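Local coordinates for protein dermonecrotic toxin (Pasteurella multocida, PDB 2EBF) that is a mitogenic, dermonecrotic toxin that induces bone resorption and is associated with severe atrophic rhinitis in pigs, seen here as its C-terminal region, at residues Y474-A487 and L506-L520. Residues are numbered along the deposited sequence; the frame is centred on the assembly and turned at random.
Sequences YKSLYYKGNIIAEA and LLNSTPGTGRPMPGL
The backbones of segment 474-487 of helix 473-490 and segment 506-520 come nearest at Ile484 and Leu520, whose CA atoms lie 5.6 Å apart, with Lys480 opposite Leu506 and Leu477 opposite Gly512. Lys480 drives its side chain from the helix into the loop: CG stands anti to the backbone N (chi1 179°) and the chain stays extended to NZ. Lys480 NZ meets Thr510 OG1 tip to tip and donates a hydrogen bond to it at 2.7 Å, and another to Asn508 O at 2.8 Å, with a C=O...N angle of 147° and the donor tilted 20° from the carbonyl plane. Weak bonds to Met517 O and Pro518 O add two further acceptors, so a buried charge is met mostly by main-chain carbonyls, whose dipoles probably help to stabilise it. The curve of the loop that supplies these oxygens is tied by a two-stranded antiparallel hairpin, in which Thr510 and Met517 form a hydrogen-bonded pair, and by Leu520 N bonding to Leu506 O. All this lies in the C2 part of the toxin, where helix 473-490 and the loop separate strands of a mainly parallel alpha/beta sheet in sequence: 456-461 before the helix, 498-502 between, 528-531 after. Apolar groups flank the lysine. Met517, bent at chi2, runs antiparallel to the Lys480 chain and sends CE to Gly481 CA (3.7 Å) and, end on, to Ile484 CD1, while its CG packs 3.5 Å from Leu477 CD1. The side chains of Leu477 and Thr513 cross at about a right angle, with Leu477 CD2 against Thr513 CG2; Thr513 CG2 also lies at the edge of the Tyr474 ring, near its plane. Toward the helix's C-terminal end, Leu506 CD1 meets Ile483 CD1, and Leu520 CD2 presses tightly on Ala487 CB at 3.5 Å.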
# COMPACT_ATOMS: atom_id res chain seq x y z
N TYR A 474 8.48 -4.70 9.63
CA TYR A 474 7.60 -3.89 8.79
C TYR A 474 8.38 -2.80 8.07
O TYR A 474 8.14 -2.55 6.89
CB TYR A 474 6.41 -3.33 9.59
CG TYR A 474 5.57 -4.44 10.16
CD1 TYR A 474 4.61 -5.09 9.38
CD2 TYR A 474 5.79 -4.91 11.46
CE1 TYR A 474 3.86 -6.15 9.89
CE2 TYR A 474 5.04 -5.97 11.98
CZ TYR A 474 4.08 -6.59 11.19
OH TYR A 474 3.35 -7.64 11.68
N LYS A 475 9.33 -2.17 8.77
CA LYS A 475 10.21 -1.18 8.13
C LYS A 475 11.06 -1.88 7.06
O LYS A 475 11.24 -1.38 5.95
CB LYS A 475 11.09 -0.49 9.18
CG LYS A 475 12.16 0.46 8.59
CD LYS A 475 13.14 0.89 9.65
CE LYS A 475 14.44 1.37 9.04
NZ LYS A 475 14.30 2.71 8.40
N SER A 476 11.58 -3.06 7.41
CA SER A 476 12.37 -3.86 6.47
C SER A 476 11.57 -4.24 5.22
O SER A 476 12.08 -4.15 4.10
CB SER A 476 12.91 -5.12 7.16
OG SER A 476 13.81 -4.79 8.21
N LEU A 477 10.32 -4.65 5.41
CA LEU A 477 9.43 -5.02 4.31
C LEU A 477 9.11 -3.82 3.41
O LEU A 477 9.11 -3.95 2.18
CB LEU A 477 8.12 -5.62 4.86
CG LEU A 477 7.01 -5.98 3.88
CD1 LEU A 477 7.51 -6.98 2.87
CD2 LEU A 477 5.80 -6.54 4.60
N TYR A 478 8.82 -2.68 4.03
CA TYR A 478 8.53 -1.44 3.31
C TYR A 478 9.70 -1.10 2.40
O TYR A 478 9.51 -0.83 1.22
CB TYR A 478 8.25 -0.27 4.28
CG TYR A 478 8.12 1.07 3.54
CD1 TYR A 478 9.23 1.89 3.33
CD2 TYR A 478 6.89 1.48 3.04
CE1 TYR A 478 9.11 3.10 2.64
CE2 TYR A 478 6.76 2.68 2.36
CZ TYR A 478 7.87 3.48 2.16
OH TYR A 478 7.73 4.68 1.47
N TYR A 479 10.90 -1.09 2.97
CA TYR A 479 12.11 -0.72 2.23
C TYR A 479 12.40 -1.72 1.10
O TYR A 479 12.66 -1.32 -0.03
CB TYR A 479 13.28 -0.61 3.22
CG TYR A 479 14.61 -0.35 2.57
CD1 TYR A 479 14.90 0.88 1.99
CD2 TYR A 479 15.58 -1.35 2.53
CE1 TYR A 479 16.12 1.11 1.38
CE2 TYR A 479 16.82 -1.12 1.93
CZ TYR A 479 17.07 0.11 1.35
OH TYR A 479 18.30 0.34 0.76
N LYS A 480 12.34 -3.01 1.42
CA LYS A 480 12.59 -4.05 0.42
C LYS A 480 11.57 -4.00 -0.71
O LYS A 480 11.92 -4.17 -1.88
CB LYS A 480 12.56 -5.43 1.08
CG LYS A 480 12.78 -6.58 0.11
CD LYS A 480 12.70 -7.89 0.85
CE LYS A 480 13.12 -9.05 -0.03
NZ LYS A 480 12.88 -10.35 0.66
N GLY A 481 10.31 -3.76 -0.35
CA GLY A 481 9.23 -3.74 -1.33
C GLY A 481 9.42 -2.69 -2.39
O GLY A 481 9.18 -2.94 -3.57
N ASN A 482 9.87 -1.50 -1.99
CA ASN A 482 10.11 -0.42 -2.95
C ASN A 482 11.26 -0.71 -3.92
O ASN A 482 11.24 -0.29 -5.09
CB ASN A 482 10.35 0.90 -2.22
CG ASN A 482 9.11 1.43 -1.51
OD1 ASN A 482 9.22 2.20 -0.54
ND2 ASN A 482 7.93 1.03 -1.97
N ILE A 483 12.27 -1.42 -3.44
CA ILE A 483 13.40 -1.81 -4.28
C ILE A 483 12.98 -2.88 -5.29
O ILE A 483 13.29 -2.79 -6.47
CB ILE A 483 14.59 -2.28 -3.41
CG1 ILE A 483 15.10 -1.08 -2.59
CG2 ILE A 483 15.71 -2.88 -4.28
CD1 ILE A 483 16.25 -1.39 -1.68
N ILE A 484 12.28 -3.90 -4.81
CA ILE A 484 11.77 -4.95 -5.68
C ILE A 484 10.84 -4.39 -6.77
O ILE A 484 10.96 -4.76 -7.95
CB ILE A 484 11.11 -6.07 -4.83
CG1 ILE A 484 12.23 -6.96 -4.27
CG2 ILE A 484 10.10 -6.86 -5.65
CD1 ILE A 484 11.80 -7.98 -3.26
N ALA A 485 9.95 -3.48 -6.38
CA ALA A 485 9.07 -2.81 -7.33
C ALA A 485 9.86 -2.13 -8.44
O ALA A 485 9.53 -2.27 -9.63
CB ALA A 485 8.15 -1.81 -6.60
N GLU A 486 10.92 -1.40 -8.07
CA GLU A 486 11.75 -0.75 -9.09
C GLU A 486 12.45 -1.77 -10.00
O GLU A 486 12.49 -1.60 -11.22
CB GLU A 486 12.78 0.20 -8.45
CG GLU A 486 13.63 1.02 -9.46
CD GLU A 486 12.85 2.11 -10.19
OE1 GLU A 486 11.61 2.20 -10.03
OE2 GLU A 486 13.48 2.88 -10.94
N ALA A 487 12.99 -2.83 -9.39
CA ALA A 487 13.68 -3.87 -10.17
C ALA A 487 12.75 -4.59 -11.16
O ALA A 487 13.17 -4.91 -12.28
CB ALA A 487 14.37 -4.87 -9.25
N LEU A 506 17.78 -8.44 0.77
CA LEU A 506 16.96 -8.06 -0.38
C LEU A 506 16.90 -9.20 -1.40
O LEU A 506 15.91 -9.35 -2.12
CB LEU A 506 17.50 -6.79 -1.04
CG LEU A 506 17.68 -5.55 -0.14
CD1 LEU A 506 18.33 -4.42 -0.92
CD2 LEU A 506 16.34 -5.09 0.48
N LEU A 507 17.96 -10.00 -1.43
CA LEU A 507 18.17 -11.02 -2.45
C LEU A 507 17.13 -12.13 -2.44
O LEU A 507 16.46 -12.36 -3.44
CB LEU A 507 19.56 -11.64 -2.28
CG LEU A 507 20.77 -10.73 -2.53
CD1 LEU A 507 22.06 -11.42 -2.16
CD2 LEU A 507 20.79 -10.31 -3.98
N ASN A 508 17.04 -12.82 -1.30
CA ASN A 508 16.13 -13.95 -1.10
C ASN A 508 14.96 -13.59 -0.19
O ASN A 508 14.77 -12.41 0.14
CB ASN A 508 16.91 -15.16 -0.53
CG ASN A 508 17.77 -15.84 -1.59
OD1 ASN A 508 17.30 -16.15 -2.70
ND2 ASN A 508 19.04 -16.06 -1.27
N SER A 509 14.18 -14.59 0.23
CA SER A 509 12.94 -14.33 0.96
C SER A 509 13.19 -13.79 2.35
O SER A 509 14.25 -14.02 2.94
CB SER A 509 12.04 -15.57 1.01
OG SER A 509 11.70 -16.01 -0.30
N THR A 510 12.22 -13.03 2.85
CA THR A 510 12.23 -12.51 4.21
C THR A 510 10.78 -12.57 4.73
O THR A 510 9.85 -12.75 3.92
CB THR A 510 12.72 -11.05 4.28
OG1 THR A 510 12.04 -10.28 3.26
CG2 THR A 510 14.25 -10.94 4.11
N PRO A 511 10.58 -12.46 6.06
CA PRO A 511 9.23 -12.45 6.63
C PRO A 511 8.31 -11.35 6.10
O PRO A 511 8.70 -10.17 6.05
CB PRO A 511 9.49 -12.25 8.12
CG PRO A 511 10.82 -12.89 8.34
CD PRO A 511 11.61 -12.44 7.12
N GLY A 512 7.09 -11.73 5.71
CA GLY A 512 6.12 -10.78 5.15
C GLY A 512 4.78 -10.81 5.88
O GLY A 512 4.66 -11.41 6.96
N THR A 513 3.77 -10.17 5.30
CA THR A 513 2.50 -9.96 6.02
C THR A 513 1.56 -11.15 5.82
O THR A 513 0.82 -11.20 4.85
CB THR A 513 1.81 -8.65 5.57
OG1 THR A 513 1.80 -8.60 4.14
CG2 THR A 513 2.56 -7.43 6.10
N GLY A 514 1.61 -12.11 6.74
CA GLY A 514 0.77 -13.31 6.64
C GLY A 514 1.33 -14.34 5.68
O GLY A 514 0.71 -15.38 5.43
N ARG A 515 2.53 -14.07 5.15
CA ARG A 515 3.16 -14.92 4.14
C ARG A 515 4.58 -14.41 3.88
O ARG A 515 4.97 -13.38 4.41
CB ARG A 515 2.35 -14.90 2.84
CG ARG A 515 2.46 -13.58 2.07
CD ARG A 515 1.49 -13.50 0.91
NE ARG A 515 0.11 -13.44 1.38
CZ ARG A 515 -0.50 -12.33 1.78
NH1 ARG A 515 0.14 -11.16 1.76
NH2 ARG A 515 -1.76 -12.39 2.20
N PRO A 516 5.37 -15.15 3.10
CA PRO A 516 6.71 -14.63 2.85
C PRO A 516 6.74 -13.42 1.92
O PRO A 516 5.85 -13.24 1.08
CB PRO A 516 7.44 -15.83 2.19
CG PRO A 516 6.55 -17.05 2.46
CD PRO A 516 5.16 -16.47 2.48
N MET A 517 7.75 -12.58 2.11
CA MET A 517 8.12 -11.58 1.11
C MET A 517 9.25 -12.17 0.24
O MET A 517 10.36 -12.35 0.72
CB MET A 517 8.61 -10.31 1.79
CG MET A 517 9.24 -9.28 0.87
SD MET A 517 8.02 -8.68 -0.30
CE MET A 517 8.96 -7.39 -1.11
N PRO A 518 8.95 -12.48 -1.03
CA PRO A 518 9.98 -13.07 -1.90
C PRO A 518 11.09 -12.06 -2.12
O PRO A 518 10.85 -10.86 -1.97
CB PRO A 518 9.23 -13.34 -3.21
CG PRO A 518 7.77 -13.30 -2.85
CD PRO A 518 7.68 -12.30 -1.75
N GLY A 519 12.28 -12.53 -2.47
CA GLY A 519 13.41 -11.65 -2.69
C GLY A 519 13.47 -11.17 -4.12
O GLY A 519 12.68 -11.61 -4.97
N LEU A 520 14.42 -10.29 -4.41
CA LEU A 520 14.60 -9.77 -5.78
C LEU A 520 14.76 -10.91 -6.76
O LEU A 520 14.29 -10.85 -7.90
CB LEU A 520 15.87 -8.92 -5.86
CG LEU A 520 15.95 -7.50 -5.33
CD1 LEU A 520 17.39 -7.22 -4.94
CD2 LEU A 520 15.45 -6.49 -6.37